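Local structure of beta-glucoside phosphorylase BglX (5VQE) at residues S123-L128 / R163-D168; I149-N154 / G224-A229; P169-R174 / K551-V556; D217-T222 / P246-M251. The protein probably catalyses the phosphorolysis of beta-glucosides, transferring the glucosyl unit to phosphate, as a glycoside hydrolase family 3 enzyme. All blocks are in the same frame, centred on the assembly; numbering follows the deposited sequence.

Interaction 1 of 4, residues S123-L128 / R163-D168; sequences SSAEHL and RTYGSD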
loop_
_atom_site.group_PDB
_atom_site.type_symbol
_atom_site.label_atom_id
_atom_site.label_comp_id
_atom_site.label_asym_id
_atom_site.label_seq_id
_atom_site.Cartn_x
_atom_site.Cartn_y
_atom_site.Cartn_z
ATOM N N SER A 123 5.174 -0.619 18.166
ATOM C CA SER A 123 6.555 -0.956 17.841
ATOM C C SER A 123 6.629 -1.840 16.599
ATOM O O SER A 123 7.617 -1.781 15.856
ATOM C CB SER A 123 7.238 -1.646 19.029
ATOM O OG SER A 123 6.765 -2.972 19.195
ATOM N N SER A 124 5.601 -2.663 16.356
ATOM C CA SER A 124 5.575 -3.470 15.136
ATOM C C SER A 124 5.555 -2.585 13.896
ATOM O O SER A 124 6.233 -2.873 12.902
ATOM C CB SER A 124 4.359 -4.397 15.134
ATOM O OG SER A 124 4.414 -5.318 16.208
ATOM N N ALA A 125 4.777 -1.505 13.935
ATOM C CA ALA A 125 4.710 -0.594 12.799
ATOM C C ALA A 125 5.992 0.219 12.670
ATOM O O ALA A 125 6.431 0.520 11.555
ATOM C CB ALA A 125 3.496 0.323 12.941
ATOM N N GLU A 126 6.605 0.589 13.798
ATOM C CA GLU A 126 7.909 1.244 13.737
ATOM C C GLU A 126 8.927 0.336 13.065
ATOM O O GLU A 126 9.705 0.782 12.214
ATOM C CB GLU A 126 8.377 1.637 15.137
ATOM C CG GLU A 126 9.618 2.525 15.137
ATOM C CD GLU A 126 9.888 3.156 16.492
ATOM O OE1 GLU A 126 9.105 2.909 17.433
ATOM O OE2 GLU A 126 10.883 3.901 16.613
ATOM N N HIS A 127 8.926 -0.948 13.427
ATOM C CA HIS A 127 9.836 -1.897 12.794
ATOM C C HIS A 127 9.530 -2.051 11.312
ATOM O O HIS A 127 10.446 -2.083 10.488
ATOM C CB HIS A 127 9.764 -3.247 13.504
ATOM C CG HIS A 127 10.304 -3.211 14.899
ATOM N ND1 HIS A 127 10.040 -4.193 15.829
ATOM C CD2 HIS A 127 11.100 -2.309 15.518
ATOM C CE1 HIS A 127 10.640 -3.890 16.966
ATOM N NE2 HIS A 127 11.295 -2.756 16.802
ATOM N N LEU A 128 8.248 -2.145 10.951
ATOM C CA LEU A 128 7.881 -2.179 9.537
ATOM C C LEU A 128 8.473 -0.992 8.791
ATOM O O LEU A 128 9.073 -1.148 7.724
ATOM C CB LEU A 128 6.360 -2.187 9.382
ATOM C CG LEU A 128 5.860 -2.127 7.937
ATOM C CD1 LEU A 128 6.283 -3.376 7.180
ATOM C CD2 LEU A 128 4.354 -1.960 7.925
ATOM N N ARG A 163 -4.242 -3.659 3.344
ATOM C CA ARG A 163 -3.331 -2.532 3.175
ATOM C C ARG A 163 -3.505 -1.483 4.263
ATOM O O ARG A 163 -2.658 -0.587 4.379
ATOM C CB ARG A 163 -3.528 -1.886 1.802
ATOM C CG ARG A 163 -3.183 -2.796 0.621
ATOM C CD ARG A 163 -3.541 -2.124 -0.694
ATOM N NE ARG A 163 -2.577 -1.104 -1.092
ATOM C CZ ARG A 163 -2.850 -0.098 -1.917
ATOM N NH1 ARG A 163 -4.072 0.040 -2.427
ATOM N NH2 ARG A 163 -1.909 0.782 -2.221
ATOM N N THR A 164 -4.573 -1.569 5.048
ATOM C CA THR A 164 -4.851 -0.635 6.126
ATOM C C THR A 164 -4.449 -1.235 7.467
ATOM O O THR A 164 -4.190 -2.434 7.598
ATOM C CB THR A 164 -6.340 -0.261 6.177
ATOM O OG1 THR A 164 -7.086 -1.339 6.757
ATOM C CG2 THR A 164 -6.896 0.055 4.799
ATOM N N TYR A 165 -4.417 -0.371 8.479
ATOM C CA TYR A 165 -4.289 -0.782 9.866
ATOM C C TYR A 165 -5.644 -1.091 10.495
ATOM O O TYR A 165 -5.784 -1.045 11.723
ATOM C CB TYR A 165 -3.556 0.298 10.674
ATOM C CG TYR A 165 -2.140 0.525 10.209
ATOM C CD1 TYR A 165 -1.189 -0.484 10.298
ATOM C CD2 TYR A 165 -1.751 1.742 9.668
ATOM C CE1 TYR A 165 0.106 -0.288 9.861
ATOM C CE2 TYR A 165 -0.451 1.946 9.231
ATOM C CZ TYR A 165 0.466 0.926 9.327
ATOM O OH TYR A 165 1.751 1.124 8.886
ATOM N N GLY A 166 -6.638 -1.416 9.677
ATOM C CA GLY A 166 -7.926 -1.839 10.179
ATOM C C GLY A 166 -8.957 -0.734 10.166
ATOM O O GLY A 166 -8.870 0.200 9.366
ATOM N N SER A 167 -9.938 -0.825 11.060
ATOM C CA SER A 167 -11.106 0.042 11.008
ATOM C C SER A 167 -11.219 0.979 12.202
ATOM O O SER A 167 -12.219 1.693 12.312
ATOM C CB SER A 167 -12.373 -0.808 10.894
ATOM O OG SER A 167 -12.496 -1.687 11.999
ATOM N N ASP A 168 -10.229 1.006 13.099
ATOM C CA ASP A 168 -10.290 1.881 14.264
ATOM C C ASP A 168 -9.405 3.103 14.063
ATOM O O ASP A 168 -8.170 2.964 14.031
ATOM C CB ASP A 168 -9.869 1.135 15.528
ATOM C CG ASP A 168 -9.911 2.025 16.761
ATOM O OD1 ASP A 168 -11.005 2.505 17.114
ATOM O OD2 ASP A 168 -8.850 2.269 17.369
#

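Interaction 2 of 4, residues I149-N154 / G224-A229; sequences IDIDMN and GRIYQA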
loop_
_atom_site.group_PDB
_atom_site.type_symbol
_atom_site.label_atom_id
_atom_site.label_comp_id
_atom_site.label_asym_id
_atom_site.label_seq_id
_atom_site.Cartn_x
_atom_site.Cartn_y
_atom_site.Cartn_z
ATOM N N ILE A 149 -3.450 5.539 5.491
ATOM C CA ILE A 149 -4.274 5.889 6.640
ATOM C C ILE A 149 -5.737 5.888 6.225
ATOM O O ILE A 149 -6.567 6.578 6.824
ATOM C CB ILE A 149 -3.850 7.239 7.249
ATOM C CG1 ILE A 149 -3.872 8.355 6.198
ATOM C CG2 ILE A 149 -2.478 7.100 7.888
ATOM C CD1 ILE A 149 -3.673 9.744 6.797
ATOM N N ASP A 150 -6.068 5.096 5.207
ATOM C CA ASP A 150 -7.460 4.764 4.945
ATOM C C ASP A 150 -8.029 3.960 6.104
ATOM O O ASP A 150 -7.306 3.265 6.822
ATOM C CB ASP A 150 -7.598 3.947 3.664
ATOM C CG ASP A 150 -7.077 4.673 2.444
ATOM O OD1 ASP A 150 -7.224 5.910 2.385
ATOM O OD2 ASP A 150 -6.541 3.991 1.541
ATOM N N ILE A 151 -9.344 4.055 6.274
ATOM C CA ILE A 151 -10.074 3.314 7.298
ATOM C C ILE A 151 -10.798 2.178 6.598
ATOM O O ILE A 151 -11.525 2.410 5.629
ATOM C CB ILE A 151 -11.074 4.222 8.041
ATOM C CG1 ILE A 151 -10.373 5.425 8.670
ATOM C CG2 ILE A 151 -11.827 3.431 9.101
ATOM C CD1 ILE A 151 -11.334 6.500 9.165
ATOM N N ASP A 152 -10.612 0.948 7.083
ATOM C CA ASP A 152 -11.249 -0.221 6.469
ATOM C C ASP A 152 -12.686 -0.370 6.977
ATOM O O ASP A 152 -13.074 -1.376 7.570
ATOM C CB ASP A 152 -10.427 -1.477 6.748
ATOM C CG ASP A 152 -10.764 -2.629 5.812
ATOM O OD1 ASP A 152 -11.254 -2.375 4.692
ATOM O OD2 ASP A 152 -10.514 -3.800 6.191
ATOM N N MET A 153 -13.489 0.670 6.721
ATOM C CA MET A 153 -14.893 0.641 7.112
ATOM C C MET A 153 -15.657 -0.428 6.344
ATOM O O MET A 153 -16.339 -1.269 6.941
ATOM C CB MET A 153 -15.552 1.999 6.872
ATOM C CG MET A 153 -15.180 3.097 7.811
ATOM S SD MET A 153 -16.296 4.507 7.609
ATOM C CE MET A 153 -15.545 5.670 8.753
ATOM N N ASN A 154 -15.550 -0.417 5.018
ATOM C CA ASN A 154 -16.419 -1.212 4.167
ATOM C C ASN A 154 -15.738 -2.527 3.822
ATOM O O ASN A 154 -14.783 -2.525 3.030
ATOM C CB ASN A 154 -16.758 -0.437 2.893
ATOM C CG ASN A 154 -17.892 -1.071 2.112
ATOM O OD1 ASN A 154 -17.984 -2.295 2.002
ATOM N ND2 ASN A 154 -18.766 -0.237 1.568
ATOM N N GLY A 224 -10.917 13.134 8.784
ATOM C CA GLY A 224 -10.312 14.414 9.111
ATOM C C GLY A 224 -9.478 14.356 10.379
ATOM O O GLY A 224 -8.397 14.946 10.451
ATOM N N ARG A 225 -9.957 13.627 11.387
ATOM C CA ARG A 225 -9.191 13.465 12.617
ATOM C C ARG A 225 -7.852 12.790 12.354
ATOM O O ARG A 225 -6.829 13.186 12.922
ATOM C CB ARG A 225 -10.001 12.654 13.622
ATOM C CG ARG A 225 -9.327 12.460 14.967
ATOM C CD ARG A 225 -10.227 11.660 15.897
ATOM N NE ARG A 225 -9.553 11.274 17.132
ATOM C CZ ARG A 225 -9.452 12.052 18.208
ATOM N NH1 ARG A 225 -9.974 13.270 18.209
ATOM N NH2 ARG A 225 -8.820 11.615 19.286
ATOM N N ILE A 226 -7.840 11.766 11.500
ATOM C CA ILE A 226 -6.601 11.048 11.198
ATOM C C ILE A 226 -5.644 11.938 10.415
ATOM O O ILE A 226 -4.460 12.061 10.758
ATOM C CB ILE A 226 -6.913 9.750 10.431
ATOM C CG1 ILE A 226 -7.800 8.834 11.277
ATOM C CG2 ILE A 226 -5.624 9.035 10.043
ATOM C CD1 ILE A 226 -8.302 7.631 10.526
ATOM N N TYR A 227 -6.130 12.556 9.338
ATOM C CA TYR A 227 -5.259 13.433 8.563
ATOM C C TYR A 227 -4.675 14.540 9.435
ATOM O O TYR A 227 -3.468 14.803 9.383
ATOM C CB TYR A 227 -6.019 13.994 7.357
ATOM C CG TYR A 227 -5.967 13.012 6.216
ATOM C CD1 TYR A 227 -6.974 12.075 6.027
ATOM C CD2 TYR A 227 -4.864 12.975 5.366
ATOM C CE1 TYR A 227 -6.900 11.151 5.009
ATOM C CE2 TYR A 227 -4.788 12.056 4.339
ATOM C CZ TYR A 227 -5.796 11.145 4.172
ATOM O OH TYR A 227 -5.708 10.226 3.161
ATOM N N GLN A 228 -5.498 15.167 10.279
ATOM C CA GLN A 228 -4.983 16.203 11.168
ATOM C C GLN A 228 -3.877 15.662 12.066
ATOM O O GLN A 228 -2.859 16.329 12.273
ATOM C CB GLN A 228 -6.117 16.804 12.005
ATOM C CG GLN A 228 -7.013 17.753 11.220
ATOM C CD GLN A 228 -8.133 18.337 12.061
ATOM O OE1 GLN A 228 -8.987 17.611 12.574
ATOM N NE2 GLN A 228 -8.129 19.651 12.212
ATOM N N ALA A 229 -4.041 14.441 12.582
ATOM C CA ALA A 229 -3.053 13.892 13.507
ATOM C C ALA A 229 -1.717 13.628 12.822
ATOM O O ALA A 229 -0.656 13.873 13.409
ATOM C CB ALA A 229 -3.581 12.604 14.139
HETATM O O HOH W 1 -7.170 7.986 4.004
#

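Interaction 3 of 4, residues P169-R174 / K551-V556; sequences PERIIR and KGKSPV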
loop_
_atom_site.group_PDB
_atom_site.type_symbol
_atom_site.label_atom_id
_atom_site.label_comp_id
_atom_site.label_asym_id
_atom_site.label_seq_id
_atom_site.Cartn_x
_atom_site.Cartn_y
_atom_site.Cartn_z
ATOM N N PRO A 169 -9.966 4.309 13.962
ATOM C CA PRO A 169 -9.122 5.491 13.727
ATOM C C PRO A 169 -8.001 5.677 14.735
ATOM O O PRO A 169 -6.907 6.108 14.359
ATOM C CB PRO A 169 -10.137 6.638 13.785
ATOM C CG PRO A 169 -11.376 6.034 13.279
ATOM C CD PRO A 169 -11.397 4.633 13.828
ATOM N N GLU A 170 -8.232 5.379 16.011
ATOM C CA GLU A 170 -7.179 5.609 16.993
ATOM C C GLU A 170 -5.997 4.674 16.762
ATOM O O GLU A 170 -4.841 5.084 16.902
ATOM C CB GLU A 170 -7.742 5.472 18.411
ATOM C CG GLU A 170 -8.896 6.443 18.691
ATOM C CD GLU A 170 -8.553 7.886 18.338
ATOM O OE1 GLU A 170 -7.531 8.391 18.845
ATOM O OE2 GLU A 170 -9.301 8.510 17.548
ATOM N N ARG A 171 -6.258 3.428 16.361
ATOM C CA ARG A 171 -5.163 2.507 16.068
ATOM C C ARG A 171 -4.445 2.907 14.780
ATOM O O ARG A 171 -3.213 2.828 14.696
ATOM C CB ARG A 171 -5.684 1.068 15.985
ATOM C CG ARG A 171 -4.588 0.048 15.740
ATOM C CD ARG A 171 -5.047 -1.413 15.861
ATOM N NE ARG A 171 -5.612 -1.735 17.174
ATOM C CZ ARG A 171 -6.906 -1.911 17.430
ATOM N NH1 ARG A 171 -7.818 -1.809 16.470
ATOM N NH2 ARG A 171 -7.297 -2.206 18.664
ATOM N N ILE A 172 -5.197 3.347 13.769
ATOM C CA ILE A 172 -4.577 3.833 12.539
ATOM C C ILE A 172 -3.599 4.958 12.853
ATOM O O ILE A 172 -2.472 4.982 12.339
ATOM C CB ILE A 172 -5.655 4.283 11.537
ATOM C CG1 ILE A 172 -6.496 3.079 11.095
ATOM C CG2 ILE A 172 -5.025 4.941 10.316
ATOM C CD1 ILE A 172 -7.861 3.450 10.539
ATOM N N ILE A 173 -4.024 5.916 13.690
ATOM C CA ILE A 173 -3.156 7.034 14.058
ATOM C C ILE A 173 -1.895 6.521 14.743
ATOM O O ILE A 173 -0.778 6.931 14.403
ATOM C CB ILE A 173 -3.921 8.038 14.946
ATOM C CG1 ILE A 173 -5.023 8.732 14.131
ATOM C CG2 ILE A 173 -2.983 9.069 15.560
ATOM C CD1 ILE A 173 -6.004 9.559 14.957
ATOM N N ARG A 174 -2.050 5.617 15.721
ATOM C CA ARG A 174 -0.889 5.083 16.438
ATOM C C ARG A 174 0.084 4.411 15.479
ATOM O O ARG A 174 1.296 4.662 15.512
ATOM C CB ARG A 174 -1.317 4.056 17.494
ATOM C CG ARG A 174 -2.127 4.569 18.645
ATOM C CD ARG A 174 -2.081 3.585 19.820
ATOM N NE ARG A 174 -2.772 2.313 19.590
ATOM C CZ ARG A 174 -4.091 2.141 19.692
ATOM N NH1 ARG A 174 -4.889 3.169 19.984
ATOM N NH2 ARG A 174 -4.617 0.940 19.487
ATOM N N LYS A 551 -1.995 -14.946 19.709
ATOM C CA LYS A 551 -1.848 -13.665 20.373
ATOM C C LYS A 551 -2.508 -12.514 19.630
ATOM O O LYS A 551 -2.663 -11.436 20.217
ATOM C CB LYS A 551 -0.359 -13.335 20.551
ATOM C CG LYS A 551 0.442 -14.413 21.266
ATOM C CD LYS A 551 1.935 -14.133 21.172
ATOM C CE LYS A 551 2.768 -15.201 21.894
ATOM N NZ LYS A 551 2.843 -16.490 21.139
ATOM N N GLY A 552 -2.887 -12.702 18.368
ATOM C CA GLY A 552 -3.412 -11.598 17.589
ATOM C C GLY A 552 -4.777 -11.150 18.069
ATOM O O GLY A 552 -5.559 -11.926 18.610
ATOM N N LYS A 553 -5.058 -9.866 17.854
ATOM C CA LYS A 553 -6.355 -9.265 18.137
ATOM C C LYS A 553 -6.875 -8.628 16.857
ATOM O O LYS A 553 -6.202 -7.776 16.267
ATOM C CB LYS A 553 -6.245 -8.222 19.251
ATOM C CG LYS A 553 -7.523 -7.428 19.490
ATOM C CD LYS A 553 -7.307 -6.324 20.507
ATOM C CE LYS A 553 -8.528 -5.430 20.606
ATOM N NZ LYS A 553 -8.452 -4.518 21.783
ATOM N N SER A 554 -8.065 -9.038 16.431
ATOM C CA SER A 554 -8.644 -8.540 15.193
ATOM C C SER A 554 -8.672 -7.009 15.192
ATOM O O SER A 554 -9.281 -6.414 16.089
ATOM C CB SER A 554 -10.057 -9.091 15.033
ATOM O OG SER A 554 -10.027 -10.490 14.852
ATOM N N PRO A 555 -8.033 -6.346 14.226
ATOM C CA PRO A 555 -8.119 -4.878 14.121
ATOM C C PRO A 555 -9.311 -4.387 13.316
ATOM O O PRO A 555 -9.370 -3.200 12.974
ATOM C CB PRO A 555 -6.810 -4.533 13.401
ATOM C CG PRO A 555 -6.617 -5.682 12.462
ATOM C CD PRO A 555 -7.179 -6.911 13.164
ATOM N N VAL A 556 -10.236 -5.307 13.050
ATOM C CA VAL A 556 -11.385 -5.127 12.182
ATOM C C VAL A 556 -12.440 -6.101 12.706
ATOM O O VAL A 556 -12.127 -7.006 13.479
ATOM C CB VAL A 556 -10.935 -5.420 10.730
ATOM C CG1 VAL A 556 -11.768 -6.470 10.081
ATOM C CG2 VAL A 556 -10.828 -4.143 9.918
HETATM O O HOH W 2 -7.764 -0.995 13.541
#

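Interaction 4 of 4, residues D217-T222 / P246-M251; sequences DEWMDT and PNVTRM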
loop_
_atom_site.group_PDB
_atom_site.type_symbol
_atom_site.label_atom_id
_atom_site.label_comp_id
_atom_site.label_asym_id
_atom_site.label_seq_id
_atom_site.Cartn_x
_atom_site.Cartn_y
_atom_site.Cartn_z
ATOM N N ASP A 217 -19.697 16.180 8.627
ATOM C CA ASP A 217 -19.370 15.993 10.041
ATOM C C ASP A 217 -18.797 14.604 10.298
ATOM O O ASP A 217 -17.809 14.457 11.027
ATOM C CB ASP A 217 -20.611 16.211 10.910
ATOM C CG ASP A 217 -20.937 17.686 11.123
ATOM O OD1 ASP A 217 -20.096 18.551 10.790
ATOM O OD2 ASP A 217 -22.042 17.983 11.634
ATOM N N GLU A 218 -19.425 13.567 9.740
ATOM C CA GLU A 218 -18.899 12.215 9.907
ATOM C C GLU A 218 -17.480 12.109 9.376
ATOM O O GLU A 218 -16.616 11.499 10.020
ATOM C CB GLU A 218 -19.790 11.198 9.196
ATOM C CG GLU A 218 -21.147 10.965 9.841
ATOM C CD GLU A 218 -22.099 10.158 8.956
ATOM O OE1 GLU A 218 -21.884 10.094 7.722
ATOM O OE2 GLU A 218 -23.072 9.590 9.497
ATOM N N TRP A 219 -17.224 12.670 8.186
ATOM C CA TRP A 219 -15.879 12.627 7.616
ATOM C C TRP A 219 -14.899 13.364 8.511
ATOM O O TRP A 219 -13.826 12.847 8.847
ATOM C CB TRP A 219 -15.877 13.230 6.205
ATOM C CG TRP A 219 -14.539 13.124 5.518
ATOM C CD1 TRP A 219 -14.112 12.099 4.735
ATOM C CD2 TRP A 219 -13.456 14.072 5.560
ATOM N NE1 TRP A 219 -12.837 12.341 4.286
ATOM C CE2 TRP A 219 -12.414 13.549 4.771
ATOM C CE3 TRP A 219 -13.270 15.307 6.187
ATOM C CZ2 TRP A 219 -11.197 14.212 4.599
ATOM C CZ3 TRP A 219 -12.063 15.967 6.011
ATOM C CH2 TRP A 219 -11.045 15.420 5.223
ATOM N N MET A 220 -15.272 14.568 8.939
ATOM C CA MET A 220 -14.390 15.357 9.783
ATOM C C MET A 220 -14.012 14.591 11.046
ATOM O O MET A 220 -12.857 14.641 11.487
ATOM C CB MET A 220 -15.062 16.693 10.123
ATOM C CG MET A 220 -14.107 17.780 10.560
ATOM S SD MET A 220 -12.828 18.119 9.321
ATOM C CE MET A 220 -13.758 18.765 7.957
ATOM N N ASP A 221 -14.963 13.856 11.630
ATOM C CA ASP A 221 -14.730 13.153 12.891
ATOM C C ASP A 221 -13.907 11.881 12.733
ATOM O O ASP A 221 -13.433 11.349 13.742
ATOM C CB ASP A 221 -16.059 12.774 13.560
ATOM C CG ASP A 221 -16.936 13.975 13.874
ATOM O OD1 ASP A 221 -16.411 15.087 14.094
ATOM O OD2 ASP A 221 -18.170 13.792 13.913
ATOM N N THR A 222 -13.745 11.368 11.514
ATOM C CA THR A 222 -12.997 10.135 11.298
ATOM C C THR A 222 -11.778 10.402 10.416
ATOM O O THR A 222 -10.659 10.540 10.928
ATOM C CB THR A 222 -13.921 9.065 10.703
ATOM O OG1 THR A 222 -14.486 9.523 9.467
ATOM C CG2 THR A 222 -15.060 8.760 11.674
ATOM N N PRO A 246 -18.218 14.278 -1.812
ATOM C CA PRO A 246 -19.152 15.339 -2.226
ATOM C C PRO A 246 -19.651 16.189 -1.075
ATOM O O PRO A 246 -19.837 17.402 -1.241
ATOM C CB PRO A 246 -20.289 14.559 -2.905
ATOM C CG PRO A 246 -20.111 13.140 -2.501
ATOM C CD PRO A 246 -18.656 12.948 -2.255
ATOM N N ASN A 247 -19.858 15.596 0.101
ATOM C CA ASN A 247 -20.460 16.342 1.204
ATOM C C ASN A 247 -19.470 17.322 1.813
ATOM O O ASN A 247 -19.848 18.431 2.210
ATOM C CB ASN A 247 -20.996 15.369 2.254
ATOM C CG ASN A 247 -22.207 14.601 1.756
ATOM O OD1 ASN A 247 -23.073 15.165 1.096
ATOM N ND2 ASN A 247 -22.261 13.308 2.048
ATOM N N VAL A 248 -18.198 16.936 1.893
ATOM C CA VAL A 248 -17.169 17.882 2.316
ATOM C C VAL A 248 -16.996 18.963 1.262
ATOM O O VAL A 248 -16.823 20.145 1.585
ATOM C CB VAL A 248 -15.848 17.142 2.593
ATOM C CG1 VAL A 248 -14.703 18.124 2.833
ATOM C CG2 VAL A 248 -16.012 16.216 3.796
ATOM N N THR A 249 -17.036 18.576 -0.014
ATOM C CA THR A 249 -16.916 19.556 -1.087
ATOM C C THR A 249 -18.018 20.604 -0.987
ATOM O O THR A 249 -17.752 21.807 -1.075
ATOM C CB THR A 249 -16.950 18.848 -2.438
ATOM O OG1 THR A 249 -15.810 17.986 -2.535
ATOM C CG2 THR A 249 -16.919 19.855 -3.589
ATOM N N ARG A 250 -19.265 20.165 -0.772
ATOM C CA ARG A 250 -20.370 21.116 -0.647
ATOM C C ARG A 250 -20.267 21.957 0.618
ATOM O O ARG A 250 -20.768 23.087 0.642
ATOM C CB ARG A 250 -21.715 20.397 -0.658
ATOM C CG ARG A 250 -22.094 19.852 -2.005
ATOM C CD ARG A 250 -23.561 19.460 -2.067
ATOM N NE ARG A 250 -23.769 18.497 -3.140
ATOM C CZ ARG A 250 -23.699 17.176 -2.996
ATOM N NH1 ARG A 250 -23.456 16.637 -1.810
ATOM N NH2 ARG A 250 -23.892 16.386 -4.046
ATOM N N MET A 251 -19.658 21.429 1.683
ATOM C CA MET A 251 -19.438 22.248 2.870
ATOM C C MET A 251 -18.562 23.442 2.536
ATOM O O MET A 251 -18.842 24.569 2.963
ATOM C CB MET A 251 -18.804 21.416 3.989
ATOM C CG MET A 251 -18.428 22.220 5.244
ATOM S SD MET A 251 -17.479 21.271 6.446
ATOM C CE MET A 251 -15.858 21.389 5.715
#

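Interaction 1 of 4, residues S123-L128 / R163-D168
Beside Tyr165, whose hydroxyl reaches across to Ala125 and Leu128, Thr164 OG1 is gripped by two groups: it accepts from the backbone N of Gly166 at 3.0 Å (N-H...O 154°) and donates a hydrogen bond to the carbonyl of Asn161. The first of these bonds closes an ST turn that spans Tyr165. Gly166 suits this turn, since its backbone angles would push a CB against the preceding carbonyl. With CG anti to the carbonyl carbon (chi1 -63°), the Tyr165 ring is placed so that its OH meets helix 122-138. Tyr165 OH comes within 4.1 Å of Leu128 CD2 and, more loosely, 4.5 Å of Ala125 CB. The touch is therefore slight, 85 Å² in all, between backbones 9.5 Å apart at the CA atoms of Ala125 and Tyr165. Met175 and Tyr179 of helix 169-184 pack on the same tyrosine. At the start of segment 163-168 Arg163 hydrogen-bonds O3 of the fluoroglucose through NH2 and pairs with Glu94; at its close Asp168 is the N-cap of helix 169-184. Such a loop, joining a strand to a helix and carrying a sugar-binding residue, is typical of the active-site end of a TIM-barrel-type family 3 domain.

Interaction 2 of 4, residues I149-N154 / G224-A229
Aliphatic packing joins Ile149 and Ile151 to Ile226 of helix 216-232. The branch methyl CG2 of Ile226 sits against Ile149 CB at 3.8 Å, while its other arm brings CD1 to 3.5 Å from Ile151 CD1, so one isoleucine serves two neighbours on the loop. The second kind of interaction is CH-pi. Ile149 CD1 lies over the middle of the Tyr227 ring, 3.6 Å from the centroid and only 13° off the normal; CG1 wedged between the backbone N and the carbonyl carbon (chi1 56°), with the chain extended beyond it, carries the methyl there. Phe195 meets the tyrosine ring edge-to-face. The polar link is a water that donates to Asp150 OD1 at 2.6 Å and lies 2.8 Å from Tyr227 OH, hydrogen-bonded to both. A leucine in place of Tyr227 would probably leave this water without its hydroxyl partner and Ile149 CD1 without the flat surface beneath it. Asp150 is further held by the backbone N of Asp198, and its OD2 bonds His194 ND1 of the sugar pocket. The chemistry is thus a buried hydrocarbon seam with one hydrated polar end, through which helix 216-232 is coupled indirectly to a second-shell carboxylate of the pocket.

Interaction 3 of 4, residues P169-R174 / K551-V556
The first turn of helix 169-184 faces an irregular run of chain near the C-terminus, the CA atoms of Arg171 and Pro555 lying 8.2 Å apart. On the helix side the contact is made by Arg171. Its CG is anti to the backbone N (chi1 -178°), which sends the chain straight out from the helix, and a bend at chi3 (-59°) turns the guanidinium between the two partners on 551-556. NH1 comes to 3.9 Å from Pro555 CA, and NH2 to 4.0 Å from Lys553 CE, the extended lysine crossing the arginine at a slant. A water in the guanidinium plane, at its edge, ties the two segments together: it accepts from Arg171 NH1 at 3.0 Å and donates to Pro555 O at 2.8 Å. Lys553 NZ stands 4.1 Å from Arg171 NH2, a pairing of like charges that is probably eased by Asp120, whose OD1 takes salt bridges from both Arg171 NE and Arg174 NH2. The Arg174 guanidinium in turn lies flat over Arg171 CA. A leucine in place of Arg171 would probably cut the water-mediated link to Pro555 and leave Asp120 with one arginine fewer. Further backbone bonds, of Lys553 to Ala118 and of Pro555 to Ser167, fasten the same run to neighbouring parts of the N-terminal domain. This is an interdomain seam: the chain, on leaving the mixed-sheet domain, is laid back against the family 3 TIM-barrel-type domain.

Interaction 4 of 4, residues D217-T222 / P246-M251
Trp219 meets Val248 through CB, CG, CD2 and CE3, and one methyl, Val248 CG2, makes every touch. CB of the tryptophan starts 3.8 Å from that methyl; CG anti to the backbone N (chi1 -176°) then sets the indole against Val248. The contact runs on through CG and CD2 to CE3, which comes to 3.7 Å from Val248 CG2. The methyl stands 3.4 Å above the indole plane, displaced toward the rim, and the two side chains cross at about a right angle. Farther round the six-membered ring, CZ3 has Met220 CE in the ring plane, 3.8 Å off. On the pyrrole side NE1 gives its hydrogen to the carbonyl of Pro196, which satisfies the one polar atom of this buried ring and helps fix its rotation. Met220, bent at both chi2 and chi3 (57° and 65°), doubles back so that its CE also reaches Met251 CE, methyl to methyl at 4.0 Å. In the same helix, Thr222 OG1 donates to Glu218 O at 3.0 Å beside a wider pi-type turn. Helix 246-252, which follows strand 237-244, is thus packed against the early turns of helix 216-232. Helix 268-278 lies against both: its Leu270 and Ile274 touch Val248, and Arg278 touches Met220 and Met251.

Interactions 1, 2 and 3 cluster round the loop from strand 143-144 to helix 169-184: the centres of 1 and 3 are 7 Å apart, and that of 2 is 13 Å from each. Gly166 of interaction 1 bonds the backbone of Asp152 in interaction 2, Ser167 that of Pro555 in interaction 3, and a salt bridge from Arg225 to Glu170 joins 2 to 3. Interaction 4, 12 Å from 2, shares helix 216-232 with it. Along the chain, interaction 1 closes before 3 and 4 open, the segments of 2 alternate with those of the other three, and 4 is nested inside the loop closed by 3. Interaction 3 brings the chain's end back to the family 3 domain holding the rest.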